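Local coordinates for protein probable zinc protease PqqL (PDB 6OFT) that probably cleaves polypeptides as a zinc-dependent metalloendopeptidase of the M16 family, this chain being the first half of the periplasmic protein, at residues I202-I207 against S383-S388; N16-M21 against A214-N219; K29-L34 against R376-L381; M79-G84 against Y98-P103; T364-A369 against E399-L404. All blocks are in the same frame, centred on the assembly; numbering follows the deposited sequence.

Contact 1: residues I202-I207 against S383-S388; sequences IVVGDI and SRLASS
Ile202 and Val204 of strand 199-205 meet Leu385 and Ala386 of helix 378-391 in a buried, wholly apolar contact between a central strand of the six-stranded mixed sheet and a helix lying along one of its faces. The short segments run 154° apart, nearly antiparallel, with their axes 9.7 Å from each other at the closest point, and no hydrogen bond passes between them. Leu385 and Ile202 share most of the contact. The CG of Leu385 stands anti to the backbone N (chi1 -174°), and the CD2 methyl is thereby placed against two branches of the strand, 3.8 Å from Ile202 CG2 and 3.8 Å from Val204 CG2. Leu385 lies alongside the two strand residues, pointing the opposite way, so methyl flank meets methyl flank. This is the layered alpha/beta packing of an M16 domain: Val203 turns to the other face, where it touches Ala212 and Ile216 of helix 209-220. Farther along, the longer arm of Ile202 reaches the helix backbone itself, its CD1 lying 3.8 Å from Ala386 CA and 4.0 Å from Ala386 CB. Trp35 of the adjacent strand 31-38 also touches Ala386, and Phe395 covers Leu385 from a loop.

Contact 2: residues N16-M21 against A214-N219; sequences NGLRYM and ALIKDN
Tyr20 and Ile216 form the heart of a packing contact in which helix 209-220 covers strand 19-24 of the mixed beta-sheet of the alpha/beta M16 domain. The first shell is made by the two branches of Ile216. CD1 comes to 3.8 Å from Tyr20 CB, at the root of the tyrosine, while CG2 lies obliquely to the ring, 4.0 Å from Tyr20 CD2. Tyr20 has its CG set between the backbone N and the carbonyl carbon (chi1 50°), which places the ring beside the CG2 branch of Ile216. Leu18 adds a looser touch, its CD2 standing 4.4 Å from Ile216 CG2. Outside this shell, Ile216 also rests on Phe201 and Val203 of strand 199-205, the neighbour of strand 19-24, so that one isoleucine spans two strands; Leu213 of the same helix backs Tyr20. The approach to the strand is shaped by an Asx turn at Asn16, whose amide nitrogen reaches Leu220 O and Leu223 O and so ties the turn to the end of helix 209-220 and just beyond. In that turn Leu18 N donates to Asn16 OD1 at 3.1 Å, nearly straight at 164°, with the donor tilted 23° from the carbonyl plane.

Contact 3: residues K29-L34 against R376-L381; sequences KDQVNL and RDLRML. With PO4 (phosphate ion), chain D.
Asn33 and Leu378 point at each other where the N-terminal turn of helix 378-391 settles on strand 31-38, a central strand of the mixed sheet. The asparagine amide meets the leucine with both its ends: ND2 lies 3.7 Å from Leu378 CG, and OD1 is 3.9 Å from Leu378 CD2. Gln31 runs roughly perpendicular to the leucine and lends only its aliphatic part, CG being 4.0 Å from Leu378 CD2. The polar ends are held by others: Ser101 OG of strand 96-103 is bonded to both Gln31 NE2 and Asn33 OD1, and Asn33 ND2 bonds to Thr382 OG1. With an alanine in place of Asn33, Ser101 and Thr382 would probably lose the amide that bridges strand 96-103 and helix 378-391, and Leu378 the atoms packed against its CG and CD2. Asp377 is the N-cap, its OD2 accepting from Met380 N at 2.8 Å. Just before it, Arg376 carries Leu381 CD1 over one guanidinium face, 3.5 Å above the plane. A phosphate, probably from the crystallisation liquor and also bound by His25 and Gln373, lies at the guanidinium edge, where Arg376 NH2 donates to O1 of the ion at 2.8 Å with an angle of 146°.

Contact 4: residues M79-G84 against Y98-P103; sequences MGLRFG and YQVSLP
Leu81 reaches from the loop behind helix 71-77 to strand 96-103 and carries the whole contact, meeting Val100, Ser101 and Leu102. The apolar touches come first. Both methyls of Leu81 converge on one carbon of Leu102, with Leu81 CD2 3.9 Å and Leu81 CD1 4.0 Å from Leu102 CB, and the two side chains cross at a slant. The CG of Leu81 is anti to its carbonyl carbon (chi1 -55°), which lets the fork straddle the root of Leu102. A longer contact of 4.3 Å joins Leu81 CD1 to Val100 CG1. Phe76 adds to this apolar cluster by touching both Leu81 and Val100, and Val87 covers Leu81 from strand 87-91.

Between apolar and polar groups there is one close approach: Leu81 CD2 lies 3.6 Å from Ser101 O. This carbonyl is buried by the methyl and has no hydrogen-bond partner anywhere in the model, a polar atom closed off by hydrocarbon. The hydroxyl of Ser101 fares differently, with Gln31 and Asn33 of strand 31-38 as its partners.

Polar bonds also hold the loop. Arg82 N is bonded to Asp86 OD2, and Arg82 NE makes a salt bridge to Glu77 OE2. Gly80, with a phi of 71°, is the C-prime residue of a Schellman motif in which Leu81 N bonds to Phe76 O and Gly80 N to Glu77 O. The motif ends helix 71-77 and turns the chain toward the outermost strand 87-91 of the mixed beta-sheet of the M16 alpha/beta domain.

Contact 5: residues T364-A369 against E399-L404; sequences TWLKNA and EETYQL
Leu366 and Tyr402 are the pair whose CA atoms lie nearest between 364-369 and 399-404, 5.4 Å apart. The two segments form a nearly antiparallel helix pair at the surface, away from the predicted zinc site, with 153° between their directions and axes that approach to 8.8 Å. No hydrogen bond crosses, so the contact rests on apolar packing, in which the backbone of Lys367 also takes part.

Tyr402 dominates it. CG is anti to the backbone N (chi1 179°), and the ring is carried across to the other helix, where it meets two successive residues in different ways. Leu366 stands at the ring edge, near its plane, with CB 3.7 Å from Tyr402 CD1. Lys367 lies over a face: its CA is 3.9 Å above the plane, offset toward the rim, and its CB makes an off-centre CH-pi contact, 4.1 Å from the centroid of the Tyr402 ring and 29° off the normal. The lysine chain then runs alongside the tyrosine in the same direction, Lys367 CG coming to 3.9 Å from Tyr402 OH. An alanine at Tyr402 would probably open a gap between the helices and leave the aliphatic stem of Lys367 without its aromatic surface.

On the other flank Leu366 CD2 lies 3.8 Å from Thr401 CG2. The threonine hydroxyl is turned back toward the start of its own helix, bonding to Ser397 O just before it.

Trp409 also touches Leu366, while Val370, one turn farther along helix 352-371, supports Tyr402. Helix 378-391, which packs on the six-stranded sheet, lies between the two helices in sequence.

Overall arrangement
From the N terminus, contact 2 opens first at 16-21 and contact 3 at 29-34, on successive strands. Contact 4 opens and closes within both, a short local loop bringing 79-84 back to 98-103. Contact 1 opens at 202-207 before contact 2 closes at 214-219, so contact 2 crosses both contact 1 and contact 3. Contact 5 then starts at 364-369, after which contacts 3 and 1 close in turn on helix 378-391 and contact 5 closes last; contacts 1, 3 and 5 thus cross one another. Contacts 1 to 4 tie helices and a loop to one six-stranded sheet, the centres of contacts 1 and 3 about 8 Å apart. Contact 5 joins the helices flanking helix 378-391 in sequence.

Contact 1: residues I202-I207 against S383-S388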
# COMPACT_ATOMS: atom_id res chain seq x y z
N ILE A 202 18.01 2.87 1.53
CA ILE A 202 17.33 3.83 2.42
C ILE A 202 17.87 3.79 3.86
O ILE A 202 17.87 2.74 4.49
CB ILE A 202 15.79 3.60 2.34
CG1 ILE A 202 15.27 3.73 0.88
CG2 ILE A 202 15.01 4.54 3.29
CD1 ILE A 202 13.88 3.16 0.63
N VAL A 203 18.33 4.94 4.37
CA VAL A 203 18.87 5.09 5.74
C VAL A 203 17.96 6.07 6.50
O VAL A 203 17.89 7.23 6.12
CB VAL A 203 20.36 5.57 5.71
CG1 VAL A 203 20.92 5.80 7.12
CG2 VAL A 203 21.26 4.60 4.93
N VAL A 204 17.25 5.60 7.54
CA VAL A 204 16.35 6.46 8.34
C VAL A 204 16.69 6.23 9.81
O VAL A 204 16.55 5.12 10.32
CB VAL A 204 14.82 6.26 8.06
CG1 VAL A 204 13.98 7.31 8.80
CG2 VAL A 204 14.50 6.28 6.57
N GLY A 205 17.13 7.28 10.48
CA GLY A 205 17.47 7.11 11.88
C GLY A 205 18.53 8.05 12.37
O GLY A 205 18.88 9.02 11.69
N ASP A 206 19.03 7.75 13.57
CA ASP A 206 19.95 8.57 14.36
C ASP A 206 21.41 8.48 13.96
O ASP A 206 22.26 8.04 14.73
CB ASP A 206 19.75 8.24 15.85
CG ASP A 206 20.10 9.38 16.77
OD1 ASP A 206 20.38 10.50 16.25
OD2 ASP A 206 20.09 9.18 17.99
N ILE A 207 21.72 9.00 12.77
CA ILE A 207 23.07 9.01 12.20
C ILE A 207 23.30 10.35 11.47
O ILE A 207 22.37 10.88 10.84
CB ILE A 207 23.24 7.75 11.28
CG1 ILE A 207 24.69 7.59 10.78
CG2 ILE A 207 22.21 7.73 10.11
CD1 ILE A 207 25.03 6.19 10.31
N SER A 383 8.63 3.66 5.95
CA SER A 383 7.66 3.15 4.96
C SER A 383 7.21 4.24 3.99
O SER A 383 7.16 3.99 2.79
CB SER A 383 6.46 2.51 5.65
OG SER A 383 6.88 1.44 6.48
N ARG A 384 6.89 5.45 4.52
CA ARG A 384 6.46 6.59 3.70
C ARG A 384 7.57 6.98 2.71
O ARG A 384 7.28 7.26 1.54
CB ARG A 384 6.03 7.79 4.58
CG ARG A 384 5.55 9.00 3.76
CD ARG A 384 4.69 10.00 4.55
NE ARG A 384 5.47 11.03 5.23
CZ ARG A 384 5.85 12.18 4.68
NH1 ARG A 384 5.57 12.45 3.41
NH2 ARG A 384 6.54 13.06 5.40
N LEU A 385 8.83 7.00 3.16
CA LEU A 385 9.98 7.33 2.30
C LEU A 385 10.18 6.24 1.23
O LEU A 385 10.43 6.55 0.06
CB LEU A 385 11.26 7.54 3.15
CG LEU A 385 12.49 8.03 2.39
CD1 LEU A 385 12.22 9.36 1.68
CD2 LEU A 385 13.71 8.14 3.32
N ALA A 386 10.02 4.96 1.62
CA ALA A 386 10.11 3.83 0.67
C ALA A 386 9.03 3.96 -0.42
O ALA A 386 9.29 3.71 -1.59
CB ALA A 386 9.97 2.50 1.41
N SER A 387 7.82 4.37 -0.01
CA SER A 387 6.68 4.59 -0.91
C SER A 387 6.97 5.73 -1.90
O SER A 387 6.66 5.61 -3.08
CB SER A 387 5.43 4.91 -0.09
OG SER A 387 4.28 4.78 -0.91
N SER A 388 7.56 6.85 -1.42
CA SER A 388 7.92 7.98 -2.28
C SER A 388 8.95 7.55 -3.31
O SER A 388 8.85 7.91 -4.49
CB SER A 388 8.48 9.14 -1.44
OG SER A 388 7.53 9.49 -0.46

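Contact 2: residues N16-M21 against A214-N219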
# COMPACT_ATOMS: atom_id res chain seq x y z
N ASN A 16 27.92 4.03 -9.92
CA ASN A 16 27.42 2.75 -10.45
C ASN A 16 25.89 2.76 -10.71
O ASN A 16 25.36 1.78 -11.21
CB ASN A 16 27.86 1.57 -9.57
CG ASN A 16 27.29 1.57 -8.17
OD1 ASN A 16 26.33 2.27 -7.86
ND2 ASN A 16 27.86 0.76 -7.31
N GLY A 17 25.20 3.85 -10.36
CA GLY A 17 23.77 3.99 -10.59
C GLY A 17 22.86 3.72 -9.41
O GLY A 17 21.64 3.93 -9.52
N LEU A 18 23.42 3.22 -8.28
CA LEU A 18 22.64 2.94 -7.08
C LEU A 18 22.15 4.26 -6.47
O LEU A 18 22.95 5.17 -6.30
CB LEU A 18 23.46 2.12 -6.05
CG LEU A 18 22.70 1.72 -4.76
CD1 LEU A 18 22.82 0.23 -4.49
CD2 LEU A 18 23.18 2.53 -3.55
N ARG A 19 20.85 4.35 -6.15
CA ARG A 19 20.29 5.55 -5.55
C ARG A 19 20.28 5.40 -4.04
O ARG A 19 20.26 4.28 -3.54
CB ARG A 19 18.86 5.80 -6.06
CG ARG A 19 18.75 6.36 -7.49
CD ARG A 19 17.30 6.25 -7.99
NE ARG A 19 17.03 4.92 -8.53
CZ ARG A 19 15.84 4.46 -8.92
NH1 ARG A 19 14.75 5.22 -8.79
NH2 ARG A 19 15.72 3.24 -9.41
N TYR A 20 20.31 6.52 -3.32
CA TYR A 20 20.24 6.48 -1.85
C TYR A 20 19.36 7.59 -1.34
O TYR A 20 19.20 8.62 -2.01
CB TYR A 20 21.62 6.49 -1.19
CG TYR A 20 22.54 7.59 -1.68
CD1 TYR A 20 22.50 8.87 -1.14
CD2 TYR A 20 23.49 7.34 -2.67
CE1 TYR A 20 23.32 9.89 -1.61
CE2 TYR A 20 24.34 8.34 -3.13
CZ TYR A 20 24.25 9.62 -2.59
OH TYR A 20 25.11 10.59 -3.04
N MET A 21 18.76 7.37 -0.17
CA MET A 21 17.89 8.32 0.51
C MET A 21 18.22 8.23 1.97
O MET A 21 18.18 7.14 2.55
CB MET A 21 16.40 8.01 0.29
CG MET A 21 16.00 7.89 -1.15
SD MET A 21 14.22 7.73 -1.28
CE MET A 21 13.85 9.24 -2.13
N ALA A 214 29.05 8.05 4.13
CA ALA A 214 30.26 7.25 4.11
C ALA A 214 29.92 5.76 4.16
O ALA A 214 30.55 5.00 3.44
CB ALA A 214 31.18 7.63 5.26
N LEU A 215 28.91 5.34 4.98
CA LEU A 215 28.48 3.93 5.09
C LEU A 215 28.11 3.40 3.72
O LEU A 215 28.57 2.33 3.34
CB LEU A 215 27.24 3.78 6.01
CG LEU A 215 27.43 3.44 7.49
CD1 LEU A 215 26.07 3.25 8.15
CD2 LEU A 215 28.27 2.18 7.70
N ILE A 216 27.30 4.17 2.97
CA ILE A 216 26.82 3.83 1.63
C ILE A 216 27.96 3.79 0.62
O ILE A 216 28.12 2.77 -0.06
CB ILE A 216 25.66 4.77 1.20
CG1 ILE A 216 24.43 4.58 2.11
CG2 ILE A 216 25.30 4.61 -0.29
CD1 ILE A 216 23.42 5.73 2.09
N LYS A 217 28.74 4.88 0.50
CA LYS A 217 29.84 4.94 -0.46
C LYS A 217 30.93 3.90 -0.19
O LYS A 217 31.38 3.25 -1.13
CB LYS A 217 30.41 6.37 -0.57
CG LYS A 217 31.30 6.56 -1.81
CD LYS A 217 31.76 8.00 -2.01
CE LYS A 217 32.81 8.09 -3.09
NZ LYS A 217 34.12 7.53 -2.65
N ASP A 218 31.33 3.72 1.08
CA ASP A 218 32.38 2.74 1.42
C ASP A 218 32.00 1.30 1.12
O ASP A 218 32.88 0.48 0.91
CB ASP A 218 32.76 2.84 2.91
CG ASP A 218 33.51 4.09 3.32
OD1 ASP A 218 33.75 4.26 4.54
OD2 ASP A 218 33.85 4.90 2.43
N ASN A 219 30.69 0.99 1.12
CA ASN A 219 30.25 -0.39 0.96
C ASN A 219 29.48 -0.72 -0.30
O ASN A 219 29.35 -1.90 -0.61
CB ASN A 219 29.42 -0.77 2.19
CG ASN A 219 30.26 -0.79 3.44
OD1 ASN A 219 31.10 -1.65 3.63
ND2 ASN A 219 30.05 0.18 4.31

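Contact 3: residues K29-L34 against R376-L381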
# COMPACT_ATOMS: atom_id res chain seq x y z
N LYS A 29 16.12 7.05 20.00
CA LYS A 29 17.49 7.53 19.92
C LYS A 29 18.42 6.37 19.63
O LYS A 29 18.19 5.25 20.10
CB LYS A 29 17.90 8.17 21.27
CG LYS A 29 18.56 9.53 21.15
CD LYS A 29 17.55 10.68 21.14
CE LYS A 29 18.21 12.02 20.90
NZ LYS A 29 17.21 13.06 20.53
N ASP A 30 19.50 6.64 18.88
CA ASP A 30 20.56 5.69 18.52
C ASP A 30 20.05 4.46 17.77
O ASP A 30 20.68 3.40 17.82
CB ASP A 30 21.39 5.28 19.75
CG ASP A 30 21.97 6.45 20.49
OD1 ASP A 30 22.55 7.35 19.83
OD2 ASP A 30 21.86 6.47 21.74
N GLN A 31 18.94 4.61 17.04
CA GLN A 31 18.37 3.56 16.22
C GLN A 31 18.39 4.01 14.76
O GLN A 31 18.23 5.20 14.49
CB GLN A 31 16.94 3.20 16.66
CG GLN A 31 16.44 1.85 16.09
CD GLN A 31 17.06 0.61 16.73
OE1 GLN A 31 17.71 0.67 17.77
NE2 GLN A 31 16.84 -0.55 16.13
N VAL A 32 18.62 3.06 13.84
CA VAL A 32 18.63 3.30 12.40
C VAL A 32 17.97 2.13 11.67
O VAL A 32 18.10 0.98 12.08
CB VAL A 32 20.07 3.58 11.87
CG1 VAL A 32 20.97 2.34 11.95
CG2 VAL A 32 20.04 4.15 10.45
N ASN A 33 17.26 2.44 10.59
CA ASN A 33 16.67 1.49 9.67
C ASN A 33 17.52 1.56 8.42
O ASN A 33 17.86 2.65 7.95
CB ASN A 33 15.22 1.83 9.35
CG ASN A 33 14.24 1.35 10.38
OD1 ASN A 33 14.58 0.65 11.33
ND2 ASN A 33 13.00 1.76 10.22
N LEU A 34 17.93 0.39 7.94
CA LEU A 34 18.72 0.24 6.72
C LEU A 34 17.90 -0.68 5.84
O LEU A 34 17.66 -1.83 6.22
CB LEU A 34 20.12 -0.35 6.99
CG LEU A 34 21.03 0.38 7.98
CD1 LEU A 34 22.31 -0.41 8.20
CD2 LEU A 34 21.38 1.81 7.51
N ARG A 376 7.84 11.17 15.47
CA ARG A 376 7.21 10.26 14.50
C ARG A 376 7.69 8.82 14.68
O ARG A 376 8.84 8.60 15.05
CB ARG A 376 7.49 10.70 13.06
CG ARG A 376 6.72 11.92 12.62
CD ARG A 376 7.15 12.34 11.22
NE ARG A 376 8.48 12.97 11.22
CZ ARG A 376 9.05 13.49 10.14
NH1 ARG A 376 8.43 13.46 8.97
NH2 ARG A 376 10.26 14.03 10.22
N ASP A 377 6.81 7.85 14.41
CA ASP A 377 7.14 6.43 14.45
C ASP A 377 8.18 6.16 13.36
O ASP A 377 7.95 6.53 12.20
CB ASP A 377 5.88 5.59 14.20
CG ASP A 377 6.16 4.10 14.16
OD1 ASP A 377 6.42 3.53 15.23
OD2 ASP A 377 6.17 3.54 13.06
N LEU A 378 9.33 5.58 13.75
CA LEU A 378 10.45 5.31 12.84
C LEU A 378 10.04 4.43 11.66
O LEU A 378 10.31 4.78 10.49
CB LEU A 378 11.64 4.72 13.61
CG LEU A 378 12.91 4.40 12.80
CD1 LEU A 378 13.51 5.66 12.16
CD2 LEU A 378 13.93 3.68 13.64
N ARG A 379 9.38 3.30 11.96
CA ARG A 379 8.89 2.34 10.97
C ARG A 379 7.97 3.01 9.91
O ARG A 379 8.20 2.86 8.71
CB ARG A 379 8.17 1.17 11.69
CG ARG A 379 7.44 0.23 10.74
CD ARG A 379 7.55 -1.23 11.10
NE ARG A 379 7.41 -2.06 9.90
CZ ARG A 379 8.44 -2.52 9.18
NH1 ARG A 379 9.69 -2.28 9.56
NH2 ARG A 379 8.21 -3.25 8.09
N MET A 380 6.93 3.75 10.37
CA MET A 380 5.97 4.45 9.52
C MET A 380 6.66 5.50 8.64
O MET A 380 6.34 5.61 7.46
CB MET A 380 4.86 5.09 10.38
CG MET A 380 3.79 5.82 9.57
SD MET A 380 3.03 4.85 8.22
CE MET A 380 2.23 3.51 9.19
N LEU A 381 7.62 6.25 9.20
CA LEU A 381 8.40 7.24 8.47
C LEU A 381 9.27 6.55 7.40
O LEU A 381 9.32 7.02 6.26
CB LEU A 381 9.24 8.06 9.47
CG LEU A 381 10.20 9.10 8.90
CD1 LEU A 381 9.46 10.18 8.11
CD2 LEU A 381 11.02 9.72 10.01
P PO4 D . 13.28 14.74 12.49
O1 PO4 D . 12.36 13.59 12.06
O2 PO4 D . 12.43 16.10 12.46
O3 PO4 D . 13.87 14.52 13.96
O4 PO4 D . 14.47 14.84 11.42

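Contact 4: residues M79-G84 against Y98-P103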
# COMPACT_ATOMS: atom_id res chain seq x y z
N MET A 79 25.24 -10.44 16.42
CA MET A 79 25.10 -9.00 16.67
C MET A 79 23.75 -8.73 17.36
O MET A 79 23.34 -7.58 17.49
CB MET A 79 25.20 -8.20 15.35
CG MET A 79 26.53 -8.41 14.60
SD MET A 79 26.64 -7.34 13.14
CE MET A 79 25.49 -8.17 12.02
N GLY A 80 23.09 -9.81 17.79
CA GLY A 80 21.81 -9.79 18.49
C GLY A 80 20.64 -9.39 17.62
O GLY A 80 19.64 -8.87 18.12
N LEU A 81 20.75 -9.64 16.32
CA LEU A 81 19.72 -9.30 15.34
C LEU A 81 19.02 -10.57 14.86
O LEU A 81 19.67 -11.51 14.40
CB LEU A 81 20.35 -8.46 14.19
CG LEU A 81 21.10 -7.20 14.66
CD1 LEU A 81 21.93 -6.55 13.52
CD2 LEU A 81 20.13 -6.16 15.27
N ARG A 82 17.70 -10.62 15.05
CA ARG A 82 16.90 -11.80 14.80
C ARG A 82 15.96 -11.66 13.63
O ARG A 82 15.28 -10.64 13.51
CB ARG A 82 16.12 -12.18 16.08
CG ARG A 82 15.33 -13.48 16.00
CD ARG A 82 15.20 -14.11 17.36
NE ARG A 82 16.44 -14.78 17.77
CZ ARG A 82 16.67 -15.27 18.98
NH1 ARG A 82 15.74 -15.17 19.92
NH2 ARG A 82 17.82 -15.86 19.26
N PHE A 83 15.91 -12.69 12.77
CA PHE A 83 15.02 -12.75 11.62
C PHE A 83 13.57 -12.75 12.14
O PHE A 83 13.25 -13.47 13.10
CB PHE A 83 15.31 -14.00 10.77
CG PHE A 83 14.47 -14.06 9.52
CD1 PHE A 83 14.77 -13.27 8.42
CD2 PHE A 83 13.33 -14.86 9.47
CE1 PHE A 83 13.96 -13.28 7.27
CE2 PHE A 83 12.53 -14.88 8.32
CZ PHE A 83 12.85 -14.09 7.23
N GLY A 84 12.74 -11.92 11.54
CA GLY A 84 11.34 -11.76 11.95
C GLY A 84 11.14 -10.69 13.00
O GLY A 84 10.00 -10.33 13.29
N TYR A 98 14.58 -5.40 1.59
CA TYR A 98 15.39 -6.07 2.61
C TYR A 98 15.63 -5.10 3.74
O TYR A 98 16.11 -3.99 3.50
CB TYR A 98 16.70 -6.60 1.98
CG TYR A 98 16.43 -7.57 0.85
CD1 TYR A 98 16.27 -8.92 1.10
CD2 TYR A 98 16.28 -7.11 -0.46
CE1 TYR A 98 15.97 -9.81 0.07
CE2 TYR A 98 15.98 -7.99 -1.50
CZ TYR A 98 15.84 -9.34 -1.22
OH TYR A 98 15.60 -10.24 -2.23
N GLN A 99 15.21 -5.48 4.95
CA GLN A 99 15.16 -4.56 6.09
C GLN A 99 15.97 -5.00 7.29
O GLN A 99 15.87 -6.15 7.72
CB GLN A 99 13.68 -4.32 6.51
CG GLN A 99 12.72 -3.94 5.35
CD GLN A 99 11.25 -4.08 5.70
OE1 GLN A 99 10.83 -5.00 6.41
NE2 GLN A 99 10.41 -3.19 5.19
N VAL A 100 16.77 -4.07 7.83
CA VAL A 100 17.54 -4.27 9.06
C VAL A 100 17.38 -3.00 9.94
O VAL A 100 17.55 -1.88 9.45
CB VAL A 100 19.04 -4.64 8.85
CG1 VAL A 100 19.74 -4.91 10.19
CG2 VAL A 100 19.21 -5.84 7.91
N SER A 101 17.05 -3.19 11.22
CA SER A 101 16.96 -2.14 12.23
C SER A 101 17.97 -2.53 13.30
O SER A 101 17.93 -3.66 13.80
CB SER A 101 15.56 -2.08 12.84
OG SER A 101 15.45 -0.93 13.67
N LEU A 102 18.90 -1.63 13.63
CA LEU A 102 19.92 -1.92 14.63
C LEU A 102 20.36 -0.64 15.34
O LEU A 102 20.12 0.44 14.80
CB LEU A 102 21.14 -2.64 13.98
CG LEU A 102 22.17 -1.81 13.20
CD1 LEU A 102 23.50 -2.52 13.14
CD2 LEU A 102 21.70 -1.48 11.78
N PRO A 103 21.05 -0.72 16.51
CA PRO A 103 21.58 0.50 17.13
C PRO A 103 22.69 1.14 16.28
O PRO A 103 23.32 0.45 15.48
CB PRO A 103 22.16 0.01 18.46
CG PRO A 103 21.64 -1.38 18.65
CD PRO A 103 21.45 -1.92 17.28

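Contact 5: residues T364-A369 against E399-L404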
# COMPACT_ATOMS: atom_id res chain seq x y z
N THR A 364 -5.49 21.52 11.69
CA THR A 364 -5.12 21.47 13.12
C THR A 364 -4.16 20.29 13.34
O THR A 364 -3.12 20.45 13.99
CB THR A 364 -6.38 21.38 14.01
OG1 THR A 364 -7.20 22.52 13.78
CG2 THR A 364 -6.04 21.28 15.50
N TRP A 365 -4.50 19.11 12.77
CA TRP A 365 -3.70 17.90 12.83
C TRP A 365 -2.35 18.12 12.14
O TRP A 365 -1.31 17.72 12.68
CB TRP A 365 -4.43 16.71 12.17
CG TRP A 365 -3.74 15.40 12.43
CD1 TRP A 365 -3.93 14.58 13.50
CD2 TRP A 365 -2.67 14.82 11.66
NE1 TRP A 365 -3.06 13.51 13.44
CE2 TRP A 365 -2.28 13.63 12.31
CE3 TRP A 365 -2.00 15.18 10.47
CZ2 TRP A 365 -1.26 12.80 11.83
CZ3 TRP A 365 -0.98 14.37 10.00
CH2 TRP A 365 -0.62 13.19 10.67
N LEU A 366 -2.37 18.74 10.95
CA LEU A 366 -1.16 19.01 10.17
C LEU A 366 -0.21 19.93 10.89
O LEU A 366 1.00 19.67 10.88
CB LEU A 366 -1.49 19.49 8.74
CG LEU A 366 -2.07 18.45 7.81
CD1 LEU A 366 -2.54 19.07 6.53
CD2 LEU A 366 -1.08 17.30 7.54
N LYS A 367 -0.76 20.97 11.55
CA LYS A 367 0.00 21.94 12.34
C LYS A 367 0.66 21.21 13.53
O LYS A 367 1.84 21.43 13.80
CB LYS A 367 -0.89 23.10 12.82
CG LYS A 367 -0.10 24.23 13.48
CD LYS A 367 -1.02 25.24 14.17
CE LYS A 367 -0.25 26.21 15.03
NZ LYS A 367 0.46 27.24 14.22
N ASN A 368 -0.11 20.35 14.23
CA ASN A 368 0.42 19.58 15.36
C ASN A 368 1.47 18.55 14.88
O ASN A 368 2.42 18.30 15.61
CB ASN A 368 -0.71 18.91 16.16
CG ASN A 368 -0.26 18.28 17.45
OD1 ASN A 368 -0.38 17.06 17.65
ND2 ASN A 368 0.26 19.08 18.38
N ALA A 369 1.32 18.02 13.64
CA ALA A 369 2.28 17.08 13.04
C ALA A 369 3.63 17.77 12.81
O ALA A 369 4.66 17.12 12.93
CB ALA A 369 1.75 16.50 11.73
N GLU A 399 6.06 20.30 7.38
CA GLU A 399 5.92 21.74 7.13
C GLU A 399 5.40 22.03 5.71
O GLU A 399 4.45 22.79 5.57
CB GLU A 399 7.26 22.46 7.41
CG GLU A 399 7.29 23.95 7.15
CD GLU A 399 6.34 24.87 7.90
OE1 GLU A 399 5.86 24.49 9.00
OE2 GLU A 399 6.09 25.97 7.39
N GLU A 400 5.98 21.38 4.67
CA GLU A 400 5.49 21.55 3.29
C GLU A 400 4.05 21.06 3.16
O GLU A 400 3.25 21.74 2.51
CB GLU A 400 6.40 20.84 2.28
CG GLU A 400 5.90 20.84 0.83
CD GLU A 400 5.82 22.16 0.08
OE1 GLU A 400 5.47 22.13 -1.13
OE2 GLU A 400 6.09 23.23 0.67
N THR A 401 3.72 19.89 3.77
CA THR A 401 2.37 19.32 3.73
C THR A 401 1.37 20.32 4.32
O THR A 401 0.34 20.58 3.72
CB THR A 401 2.34 17.95 4.44
OG1 THR A 401 3.31 17.10 3.83
CG2 THR A 401 0.99 17.28 4.37
N TYR A 402 1.71 20.91 5.47
CA TYR A 402 0.88 21.92 6.13
C TYR A 402 0.66 23.20 5.27
O TYR A 402 -0.48 23.63 5.10
CB TYR A 402 1.47 22.26 7.52
CG TYR A 402 0.70 23.31 8.27
CD1 TYR A 402 -0.64 23.12 8.61
CD2 TYR A 402 1.30 24.51 8.66
CE1 TYR A 402 -1.36 24.09 9.30
CE2 TYR A 402 0.59 25.49 9.35
CZ TYR A 402 -0.74 25.28 9.66
OH TYR A 402 -1.44 26.22 10.36
N GLN A 403 1.77 23.80 4.77
CA GLN A 403 1.75 25.01 3.92
C GLN A 403 0.99 24.76 2.60
O GLN A 403 0.14 25.57 2.23
CB GLN A 403 3.18 25.49 3.63
CG GLN A 403 3.89 26.18 4.80
CD GLN A 403 5.26 26.75 4.45
OE1 GLN A 403 5.70 27.76 5.01
NE2 GLN A 403 5.99 26.12 3.53
N LEU A 404 1.27 23.62 1.92
CA LEU A 404 0.59 23.25 0.67
C LEU A 404 -0.90 23.10 0.87
O LEU A 404 -1.66 23.54 0.01
CB LEU A 404 1.11 21.92 0.09
CG LEU A 404 2.30 21.94 -0.84
CD1 LEU A 404 2.65 20.51 -1.26
CD2 LEU A 404 2.06 22.81 -2.08